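Long-range contacts in 6-phosphofructokinase isozyme 2 (PDB 3UMO), which catalyses the ATP-dependent, magnesium-requiring phosphorylation of fructose 6-phosphate to fructose 1,6-bisphosphate, the first committing step of glycolysis, working as a homodimer: residues A[54-65]-A[78-89]; A[111-122]-A[141-152]. All blocks are in the same frame, centred on the assembly; numbering follows the deposited sequence.

Contact 1: residues A[54-65]-A[78-89]; sequences SATAIFPAGGAT and VPVATVEAKDWT
T89 is held by G62 and T65 just beyond a parallel strand pair, 55-61 against 80-84, the two strands of a beta-alpha-beta unit connected by helix 63-75. T89 has the largest buried area and is gripped through three groups. Its OG1 accepts from G62 N at 3.0 Å, in a nearly straight bond, and also bonds a water that donates to P60 O. Its backbone N donates to G62 O. Its own O takes the hydroxyl of T65, T65 OG1 to T89 O being 2.7 Å, in the carbonyl plane and on a lone pair.

At the other end the P79 ring lies against A55 O and the T56 hydroxyl, its CG 3.4 Å from A55 O, while P79 O accepts from A57 N and begins a ladder of six backbone bonds that ends with A85 N to A61 O at 2.9 Å. Between these ends, T82 CG2 sits over one face of the F59 ring, 3.8 Å from its centroid, in a CH-pi contact, and V80 CG1 meets the ring edge. L69 and L73 of helix 63-75 also pack on F59. With G62 N and O both bonded to T89, hydrogen bonding between the segments continues beyond the last strand pair, tying the turn into helix 63-75 to the chain just before the substrate-binding residue R90.

Contact 2: residues A[111-122]-A[141-152]; sequences AALNEDEFRQLE and PPGVKLEKLTQL
F118 projects from helix 115-122 onto helix 146-152 and the turn before it, the two nearly parallel helices of the ribokinase-type alpha/beta fold having short axes 11.1 Å apart at -17°. With CG anti to the backbone N (chi1 -175°), the ring reaches across between V144, K148 and L152. The K148 carbonyl lies near the ring plane at its edge, K148 O being 3.3 Å from F118 CZ, while V144 CG1 and L152 CD1 approach obliquely. V144 uses its two branches differently: CG1 meets F118, whereas CG2 lies 3.8 Å from L113 CB. L113 also touches the P141 ring through CD1, and its backbone N donates to P142 O at 3.0 Å, joining the loops that lead into the helices. P142 belongs to a type II turn, P141 to V144, that brings G143 CA against L113 O. Beneath this packing, L113 and L121 pack on P60 of strand 55-61.

The solvent side is looser and polar. K148 folds back through three bent torsions, which brings NZ within 3.5 Å of F118 CE1. There it donates to Q151 OE1 of its own helix and forms a long salt bridge to E122, whose aliphatic CG packs on L152 CD1. The bridge runs from K148 NZ to E122 OE1, a separation of 3.5 Å.

Overall arrangement
From the N terminus, strand 55-61 leads through helix 63-75 to strand 80-84, and contact 1 closes that crossover at one edge of the central parallel sheet. The chain then passes through strands 93-97 and 103-107 of the smaller mixed sheet before returning as helix 115-125; contact 2 closes a second loop, through strand 133-137, by pairing this helix with helix 146-158. The loops follow in series, neither nested nor crossed. Their centres lie about 14 Å apart and they touch: K86 N probably bonds E117 OE1, and D87 OD2 probably bonds A112 N. D87 also salt-bridges R90, so this junction adjoins the substrate-binding region.

Contact 1: residues A[54-65]-A[78-89]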
loop_
_atom_site.group_PDB
_atom_site.type_symbol
_atom_site.label_atom_id
_atom_site.label_comp_id
_atom_site.label_asym_id
_atom_site.label_seq_id
_atom_site.Cartn_x
_atom_site.Cartn_y
_atom_site.Cartn_z
ATOM N N SER A 54 23.539 31.127 -13.785
ATOM C CA SER A 54 23.893 31.334 -12.387
ATOM C C SER A 54 22.780 32.093 -11.667
ATOM O O SER A 54 22.256 33.079 -12.183
ATOM C CB SER A 54 25.209 32.110 -12.276
ATOM O OG SER A 54 25.670 32.142 -10.936
ATOM N N ALA A 55 22.414 31.621 -10.480
ATOM C CA ALA A 55 21.399 32.286 -9.673
ATOM C C ALA A 55 21.784 32.215 -8.207
ATOM O O ALA A 55 22.233 31.170 -7.726
ATOM C CB ALA A 55 20.027 31.651 -9.890
ATOM N N THR A 56 21.607 33.326 -7.498
ATOM C CA THR A 56 21.931 33.378 -6.078
ATOM C C THR A 56 20.708 33.031 -5.241
ATOM O O THR A 56 19.668 33.685 -5.351
ATOM C CB THR A 56 22.456 34.761 -5.670
ATOM O OG1 THR A 56 23.656 35.039 -6.400
ATOM C CG2 THR A 56 22.768 34.796 -4.182
ATOM N N ALA A 57 20.837 32.004 -4.405
ATOM C CA ALA A 57 19.732 31.563 -3.554
ATOM C C ALA A 57 19.717 32.302 -2.219
ATOM O O ALA A 57 20.656 32.191 -1.431
ATOM C CB ALA A 57 19.805 30.063 -3.321
ATOM N N ILE A 58 18.636 33.035 -1.961
ATOM C CA ILE A 58 18.462 33.728 -0.687
ATOM C C ILE A 58 17.527 32.885 0.173
ATOM O O ILE A 58 16.464 32.475 -0.296
ATOM C CB ILE A 58 17.832 35.125 -0.887
ATOM C CG1 ILE A 58 18.649 35.949 -1.887
ATOM C CG2 ILE A 58 17.704 35.860 0.446
ATOM C CD1 ILE A 58 17.973 37.248 -2.312
ATOM N N PHE A 59 17.925 32.616 1.415
ATOM C CA PHE A 59 17.113 31.794 2.318
ATOM C C PHE A 59 17.586 31.878 3.767
ATOM O O PHE A 59 18.753 32.181 4.029
ATOM C CB PHE A 59 17.084 30.322 1.857
ATOM C CG PHE A 59 18.441 29.672 1.790
ATOM C CD1 PHE A 59 18.948 28.979 2.882
ATOM C CD2 PHE A 59 19.201 29.737 0.626
ATOM C CE1 PHE A 59 20.203 28.374 2.827
ATOM C CE2 PHE A 59 20.456 29.133 0.558
ATOM C CZ PHE A 59 20.958 28.450 1.662
ATOM N N PRO A 60 16.672 31.615 4.717
ATOM C CA PRO A 60 17.063 31.506 6.122
ATOM C C PRO A 60 17.676 30.138 6.387
ATOM O O PRO A 60 17.199 29.129 5.857
ATOM C CB PRO A 60 15.730 31.628 6.864
ATOM C CG PRO A 60 14.720 31.062 5.904
ATOM C CD PRO A 60 15.216 31.450 4.529
ATOM N N ALA A 61 18.725 30.110 7.197
ATOM C CA ALA A 61 19.349 28.856 7.586
ATOM C C ALA A 61 19.588 28.864 9.091
ATOM O O ALA A 61 20.002 29.878 9.658
ATOM C CB ALA A 61 20.656 28.666 6.843
ATOM N N GLY A 62 19.335 27.730 9.735
ATOM C CA GLY A 62 19.485 27.643 11.176
ATOM C C GLY A 62 20.064 26.322 11.635
ATOM O O GLY A 62 19.733 25.262 11.101
ATOM N N GLY A 63 20.942 26.388 12.632
ATOM C CA GLY A 63 21.509 25.192 13.222
ATOM C C GLY A 63 22.453 24.436 12.310
ATOM O O GLY A 63 22.827 24.916 11.235
ATOM N N ALA A 64 22.833 23.239 12.747
ATOM C CA ALA A 64 23.779 22.409 12.010
ATOM C C ALA A 64 23.187 21.908 10.698
ATOM O O ALA A 64 23.913 21.671 9.735
ATOM C CB ALA A 64 24.232 21.239 12.868
ATOM N N THR A 65 21.871 21.730 10.668
ATOM C CA THR A 65 21.208 21.325 9.437
ATOM C C THR A 65 21.290 22.439 8.407
ATOM O O THR A 65 21.523 22.188 7.226
ATOM C CB THR A 65 19.740 20.920 9.675
ATOM O OG1 THR A 65 19.086 21.914 10.474
ATOM C CG2 THR A 65 19.676 19.586 10.396
ATOM N N VAL A 78 26.568 26.798 -6.199
ATOM C CA VAL A 78 25.415 27.687 -6.234
ATOM C C VAL A 78 25.650 28.808 -5.227
ATOM O O VAL A 78 25.765 28.550 -4.026
ATOM C CB VAL A 78 24.123 26.933 -5.868
ATOM C CG1 VAL A 78 22.932 27.890 -5.826
ATOM C CG2 VAL A 78 23.879 25.789 -6.848
ATOM N N PRO A 79 25.742 30.056 -5.710
ATOM C CA PRO A 79 25.952 31.180 -4.790
ATOM C C PRO A 79 24.748 31.364 -3.881
ATOM O O PRO A 79 23.611 31.162 -4.314
ATOM C CB PRO A 79 26.110 32.383 -5.727
ATOM C CG PRO A 79 25.458 31.970 -7.000
ATOM C CD PRO A 79 25.669 30.491 -7.115
ATOM N N VAL A 80 24.993 31.726 -2.625
ATOM C CA VAL A 80 23.897 31.944 -1.689
ATOM C C VAL A 80 24.022 33.263 -0.945
ATOM O O VAL A 80 25.072 33.905 -0.943
ATOM C CB VAL A 80 23.785 30.822 -0.639
ATOM C CG1 VAL A 80 23.745 29.451 -1.310
ATOM C CG2 VAL A 80 24.930 30.912 0.362
ATOM N N ALA A 81 22.927 33.658 -0.313
ATOM C CA ALA A 81 22.918 34.801 0.581
ATOM C C ALA A 81 21.947 34.412 1.673
ATOM O O ALA A 81 20.752 34.264 1.431
ATOM C CB ALA A 81 22.445 36.052 -0.140
ATOM N N THR A 82 22.460 34.204 2.874
ATOM C CA THR A 82 21.633 33.626 3.920
ATOM C C THR A 82 21.374 34.584 5.079
ATOM O O THR A 82 22.090 35.569 5.271
ATOM C CB THR A 82 22.244 32.313 4.460
ATOM O OG1 THR A 82 23.538 32.574 5.011
ATOM C CG2 THR A 82 22.376 31.273 3.344
ATOM N N VAL A 83 20.320 34.282 5.827
ATOM C CA VAL A 83 20.030 34.950 7.080
ATOM C C VAL A 83 20.019 33.862 8.137
ATOM O O VAL A 83 19.398 32.818 7.946
ATOM C CB VAL A 83 18.652 35.635 7.039
ATOM C CG1 VAL A 83 18.212 36.043 8.440
ATOM C CG2 VAL A 83 18.691 36.830 6.098
ATOM N N GLU A 84 20.722 34.081 9.240
ATOM C CA GLU A 84 20.748 33.077 10.294
ATOM C C GLU A 84 19.439 33.136 11.072
ATOM O O GLU A 84 19.033 34.202 11.534
ATOM C CB GLU A 84 21.944 33.294 11.221
ATOM C CG GLU A 84 22.306 32.072 12.041
ATOM C CD GLU A 84 23.747 32.098 12.506
ATOM O OE1 GLU A 84 24.357 33.191 12.501
ATOM O OE2 GLU A 84 24.270 31.022 12.867
ATOM N N ALA A 85 18.767 31.996 11.191
ATOM C CA ALA A 85 17.486 31.947 11.887
ATOM C C ALA A 85 17.596 31.156 13.184
ATOM O O ALA A 85 18.433 30.259 13.303
ATOM C CB ALA A 85 16.409 31.356 10.988
ATOM N N LYS A 86 16.742 31.489 14.149
ATOM C CA LYS A 86 16.766 30.838 15.456
ATOM C C LYS A 86 16.313 29.383 15.376
ATOM O O LYS A 86 16.919 28.509 15.990
ATOM C CB LYS A 86 15.903 31.610 16.457
ATOM C CG LYS A 86 16.405 33.015 16.757
ATOM C CD LYS A 86 17.490 33.003 17.826
ATOM C CE LYS A 86 18.116 34.383 18.013
ATOM N NZ LYS A 86 19.046 34.734 16.900
ATOM N N ASP A 87 15.245 29.135 14.623
ATOM C CA ASP A 87 14.692 27.791 14.477
ATOM C C ASP A 87 15.507 27.006 13.447
ATOM O O ASP A 87 15.786 27.508 12.354
ATOM C CB ASP A 87 13.220 27.881 14.060
ATOM C CG ASP A 87 12.443 26.602 14.344
ATOM O OD1 ASP A 87 12.951 25.733 15.089
ATOM O OD2 ASP A 87 11.310 26.481 13.828
ATOM N N TRP A 88 15.887 25.778 13.788
ATOM C CA TRP A 88 16.788 25.007 12.932
ATOM C C TRP A 88 16.138 24.552 11.621
ATOM O O TRP A 88 14.949 24.216 11.578
ATOM C CB TRP A 88 17.382 23.804 13.688
ATOM C CG TRP A 88 16.446 22.629 13.823
ATOM C CD1 TRP A 88 16.188 21.661 12.885
ATOM C CD2 TRP A 88 15.659 22.292 14.972
ATOM N NE1 TRP A 88 15.280 20.754 13.380
ATOM C CE2 TRP A 88 14.944 21.115 14.655
ATOM C CE3 TRP A 88 15.488 22.871 16.229
ATOM C CZ2 TRP A 88 14.070 20.512 15.562
ATOM C CZ3 TRP A 88 14.622 22.269 17.126
ATOM C CH2 TRP A 88 13.923 21.103 16.787
ATOM N N THR A 89 16.934 24.537 10.555
ATOM C CA THR A 89 16.465 24.141 9.227
ATOM C C THR A 89 15.850 22.741 9.257
ATOM O O THR A 89 16.496 21.781 9.687
ATOM C CB THR A 89 17.620 24.202 8.196
ATOM O OG1 THR A 89 18.041 25.565 8.044
ATOM C CG2 THR A 89 17.180 23.651 6.835
HETATM O O HOH W 1 15.966 27.016 7.318
HETATM O O HOH W 2 20.233 28.901 14.665
HETATM O O HOH W 3 22.289 29.006 13.398
#

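Contact 2: residues A[111-122]-A[141-152]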
loop_
_atom_site.group_PDB
_atom_site.type_symbol
_atom_site.label_atom_id
_atom_site.label_comp_id
_atom_site.label_asym_id
_atom_site.label_seq_id
_atom_site.Cartn_x
_atom_site.Cartn_y
_atom_site.Cartn_z
ATOM N N ALA A 111 11.131 25.498 8.754
ATOM C CA ALA A 111 11.344 26.107 10.062
ATOM C C ALA A 111 10.546 27.399 10.204
ATOM O O ALA A 111 10.214 28.060 9.219
ATOM C CB ALA A 111 12.823 26.380 10.292
ATOM N N ALA A 112 10.253 27.763 11.444
ATOM C CA ALA A 112 9.557 29.013 11.718
ATOM C C ALA A 112 10.455 30.208 11.418
ATOM O O ALA A 112 11.683 30.107 11.479
ATOM C CB ALA A 112 9.084 29.052 13.161
ATOM N N LEU A 113 9.833 31.334 11.082
ATOM C CA LEU A 113 10.554 32.582 10.857
ATOM C C LEU A 113 9.936 33.635 11.756
ATOM O O LEU A 113 8.720 33.810 11.746
ATOM C CB LEU A 113 10.415 33.037 9.403
ATOM C CG LEU A 113 11.420 32.576 8.350
ATOM C CD1 LEU A 113 11.052 33.171 6.996
ATOM C CD2 LEU A 113 12.828 32.982 8.750
ATOM N N ASN A 114 10.748 34.334 12.541
ATOM C CA ASN A 114 10.197 35.439 13.319
ATOM C C ASN A 114 10.175 36.709 12.478
ATOM O O ASN A 114 10.655 36.714 11.347
ATOM C CB ASN A 114 10.912 35.638 14.666
ATOM C CG ASN A 114 12.387 35.988 14.520
ATOM O OD1 ASN A 114 12.788 36.706 13.604
ATOM N ND2 ASN A 114 13.201 35.485 15.441
ATOM N N GLU A 115 9.612 37.779 13.024
ATOM C CA GLU A 115 9.465 39.010 12.258
ATOM C C GLU A 115 10.811 39.654 11.931
ATOM O O GLU A 115 10.996 40.173 10.832
ATOM C CB GLU A 115 8.546 39.990 12.983
ATOM C CG GLU A 115 7.096 39.531 13.027
ATOM C CD GLU A 115 6.224 40.425 13.890
ATOM O OE1 GLU A 115 6.734 40.978 14.888
ATOM O OE2 GLU A 115 5.028 40.573 13.569
ATOM N N ASP A 116 11.749 39.607 12.874
ATOM C CA ASP A 116 13.079 40.168 12.647
ATOM C C ASP A 116 13.773 39.466 11.486
ATOM O O ASP A 116 14.340 40.110 10.602
ATOM C CB ASP A 116 13.939 40.050 13.903
ATOM C CG ASP A 116 15.378 40.484 13.666
ATOM O OD1 ASP A 116 15.592 41.503 12.973
ATOM O OD2 ASP A 116 16.296 39.807 14.171
ATOM N N GLU A 117 13.723 38.138 11.497
ATOM C CA GLU A 117 14.344 37.335 10.455
ATOM C C GLU A 117 13.755 37.619 9.072
ATOM O O GLU A 117 14.487 37.693 8.085
ATOM C CB GLU A 117 14.244 35.844 10.802
ATOM C CG GLU A 117 15.194 35.425 11.929
ATOM C CD GLU A 117 14.731 34.187 12.679
ATOM O OE1 GLU A 117 15.412 33.800 13.658
ATOM O OE2 GLU A 117 13.692 33.604 12.299
ATOM N N PHE A 118 12.438 37.794 9.004
ATOM C CA PHE A 118 11.802 38.096 7.728
ATOM C C PHE A 118 12.245 39.461 7.197
ATOM O O PHE A 118 12.488 39.617 5.999
ATOM C CB PHE A 118 10.281 38.031 7.836
ATOM C CG PHE A 118 9.580 38.213 6.520
ATOM C CD1 PHE A 118 9.156 39.468 6.113
ATOM C CD2 PHE A 118 9.357 37.131 5.682
ATOM C CE1 PHE A 118 8.516 39.644 4.898
ATOM C CE2 PHE A 118 8.713 37.300 4.463
ATOM C CZ PHE A 118 8.291 38.559 4.073
ATOM N N ARG A 119 12.346 40.448 8.087
ATOM C CA ARG A 119 12.841 41.766 7.704
ATOM C C ARG A 119 14.290 41.693 7.218
ATOM O O ARG A 119 14.694 42.448 6.334
ATOM C CB ARG A 119 12.704 42.766 8.857
ATOM C CG ARG A 119 11.295 43.327 9.023
ATOM C CD ARG A 119 11.243 44.385 10.123
ATOM N NE ARG A 119 11.415 43.784 11.442
ATOM C CZ ARG A 119 10.415 43.507 12.272
ATOM N NH1 ARG A 119 9.165 43.806 11.934
ATOM N NH2 ARG A 119 10.670 42.955 13.453
ATOM N N GLN A 120 15.071 40.785 7.800
ATOM C CA GLN A 120 16.443 40.568 7.343
ATOM C C GLN A 120 16.472 40.009 5.930
ATOM O O GLN A 120 17.335 40.367 5.123
ATOM C CB GLN A 120 17.184 39.615 8.277
ATOM C CG GLN A 120 17.586 40.242 9.602
ATOM C CD GLN A 120 18.351 39.277 10.471
ATOM O OE1 GLN A 120 19.410 38.781 10.082
ATOM N NE2 GLN A 120 17.813 38.989 11.652
ATOM N N LEU A 121 15.526 39.123 5.640
ATOM C CA LEU A 121 15.411 38.540 4.310
ATOM C C LEU A 121 14.970 39.612 3.322
ATOM O O LEU A 121 15.481 39.694 2.204
ATOM C CB LEU A 121 14.427 37.371 4.323
ATOM C CG LEU A 121 14.968 36.086 4.954
ATOM C CD1 LEU A 121 13.839 35.155 5.363
ATOM C CD2 LEU A 121 15.904 35.375 3.987
ATOM N N GLU A 122 14.026 40.440 3.754
ATOM C CA GLU A 122 13.550 41.566 2.962
ATOM C C GLU A 122 14.707 42.514 2.627
ATOM O O GLU A 122 14.808 43.011 1.504
ATOM C CB GLU A 122 12.461 42.307 3.742
ATOM C CG GLU A 122 11.434 43.037 2.900
ATOM C CD GLU A 122 10.159 43.321 3.680
ATOM O OE1 GLU A 122 10.064 42.879 4.848
ATOM O OE2 GLU A 122 9.255 43.981 3.127
ATOM N N PRO A 141 6.473 29.481 5.314
ATOM C CA PRO A 141 6.773 28.874 6.615
ATOM C C PRO A 141 5.936 29.500 7.719
ATOM O O PRO A 141 5.405 30.599 7.522
ATOM C CB PRO A 141 8.252 29.217 6.818
ATOM C CG PRO A 141 8.423 30.514 6.095
ATOM C CD PRO A 141 7.545 30.394 4.875
ATOM N N PRO A 142 5.812 28.808 8.865
ATOM C CA PRO A 142 5.091 29.374 10.009
ATOM C C PRO A 142 5.752 30.668 10.465
ATOM O O PRO A 142 6.973 30.805 10.342
ATOM C CB PRO A 142 5.267 28.309 11.100
ATOM C CG PRO A 142 5.594 27.052 10.380
ATOM C CD PRO A 142 6.343 27.462 9.147
ATOM N N GLY A 143 4.960 31.607 10.973
ATOM C CA GLY A 143 5.505 32.837 11.521
ATOM C C GLY A 143 5.447 34.026 10.582
ATOM O O GLY A 143 5.762 35.150 10.978
ATOM N N VAL A 144 5.048 33.790 9.337
ATOM C CA VAL A 144 4.990 34.864 8.351
ATOM C C VAL A 144 3.558 35.143 7.901
ATOM O O VAL A 144 2.934 34.312 7.244
ATOM C CB VAL A 144 5.842 34.539 7.111
ATOM C CG1 VAL A 144 5.876 35.736 6.165
ATOM C CG2 VAL A 144 7.255 34.147 7.522
ATOM N N LYS A 145 3.038 36.312 8.263
ATOM C CA LYS A 145 1.705 36.711 7.829
ATOM C C LYS A 145 1.683 36.931 6.322
ATOM O O LYS A 145 2.651 37.430 5.747
ATOM C CB LYS A 145 1.264 37.986 8.551
ATOM C CG LYS A 145 0.919 37.780 10.011
ATOM C CD LYS A 145 0.509 39.092 10.664
ATOM C CE LYS A 145 -0.208 38.836 11.974
ATOM N NZ LYS A 145 0.517 37.819 12.781
ATOM N N LEU A 146 0.575 36.556 5.688
ATOM C CA LEU A 146 0.437 36.683 4.241
ATOM C C LEU A 146 0.701 38.111 3.775
ATOM O O LEU A 146 1.291 38.324 2.715
ATOM C CB LEU A 146 -0.954 36.235 3.795
ATOM C CG LEU A 146 -1.316 34.764 4.013
ATOM C CD1 LEU A 146 -2.817 34.573 3.869
ATOM C CD2 LEU A 146 -0.566 33.871 3.037
ATOM N N GLU A 147 0.276 39.082 4.581
ATOM C CA GLU A 147 0.479 40.492 4.262
ATOM C C GLU A 147 1.957 40.858 4.124
ATOM O O GLU A 147 2.306 41.743 3.342
ATOM C CB GLU A 147 -0.206 41.393 5.299
ATOM C CG GLU A 147 0.163 41.094 6.745
ATOM C CD GLU A 147 -0.413 42.110 7.719
ATOM O OE1 GLU A 147 -0.648 43.267 7.308
ATOM O OE2 GLU A 147 -0.630 41.752 8.898
ATOM N N LYS A 148 2.820 40.172 4.872
ATOM C CA LYS A 148 4.261 40.431 4.812
ATOM C C LYS A 148 4.865 39.943 3.494
ATOM O O LYS A 148 5.829 40.523 2.985
ATOM C CB LYS A 148 4.987 39.782 5.998
ATOM C CG LYS A 148 4.552 40.290 7.362
ATOM C CD LYS A 148 4.826 41.779 7.537
ATOM C CE LYS A 148 6.315 42.090 7.620
ATOM N NZ LYS A 148 6.921 42.446 6.304
ATOM N N LEU A 149 4.305 38.870 2.952
ATOM C CA LEU A 149 4.736 38.377 1.653
ATOM C C LEU A 149 4.325 39.367 0.572
ATOM O O LEU A 149 5.088 39.647 -0.350
ATOM C CB LEU A 149 4.132 37.003 1.367
ATOM C CG LEU A 149 4.478 36.394 0.009
ATOM C CD1 LEU A 149 5.984 36.193 -0.127
ATOM C CD2 LEU A 149 3.739 35.075 -0.180
ATOM N N THR A 150 3.112 39.897 0.699
ATOM C CA THR A 150 2.629 40.928 -0.210
ATOM C C THR A 150 3.533 42.159 -0.139
ATOM O O THR A 150 3.929 42.712 -1.165
ATOM C CB THR A 150 1.174 41.318 0.118
ATOM O OG1 THR A 150 0.310 40.200 -0.124
ATOM C CG2 THR A 150 0.721 42.488 -0.735
ATOM N N GLN A 151 3.870 42.568 1.081
ATOM C CA GLN A 151 4.730 43.728 1.297
ATOM C C GLN A 151 6.110 43.546 0.683
ATOM O O GLN A 151 6.680 44.494 0.144
ATOM C CB GLN A 151 4.863 44.031 2.792
ATOM C CG GLN A 151 3.613 44.642 3.408
ATOM C CD GLN A 151 3.624 44.595 4.925
ATOM O OE1 GLN A 151 4.680 44.459 5.548
ATOM N NE2 GLN A 151 2.444 44.699 5.528
ATOM N N LEU A 152 6.645 42.333 0.765
ATOM C CA LEU A 152 7.989 42.081 0.250
ATOM C C LEU A 152 8.000 42.237 -1.264
ATOM O O LEU A 152 8.875 42.894 -1.830
ATOM C CB LEU A 152 8.481 40.687 0.651
ATOM C CG LEU A 152 9.904 40.313 0.223
ATOM C CD1 LEU A 152 10.599 39.517 1.315
ATOM C CD2 LEU A 152 9.892 39.518 -1.073
#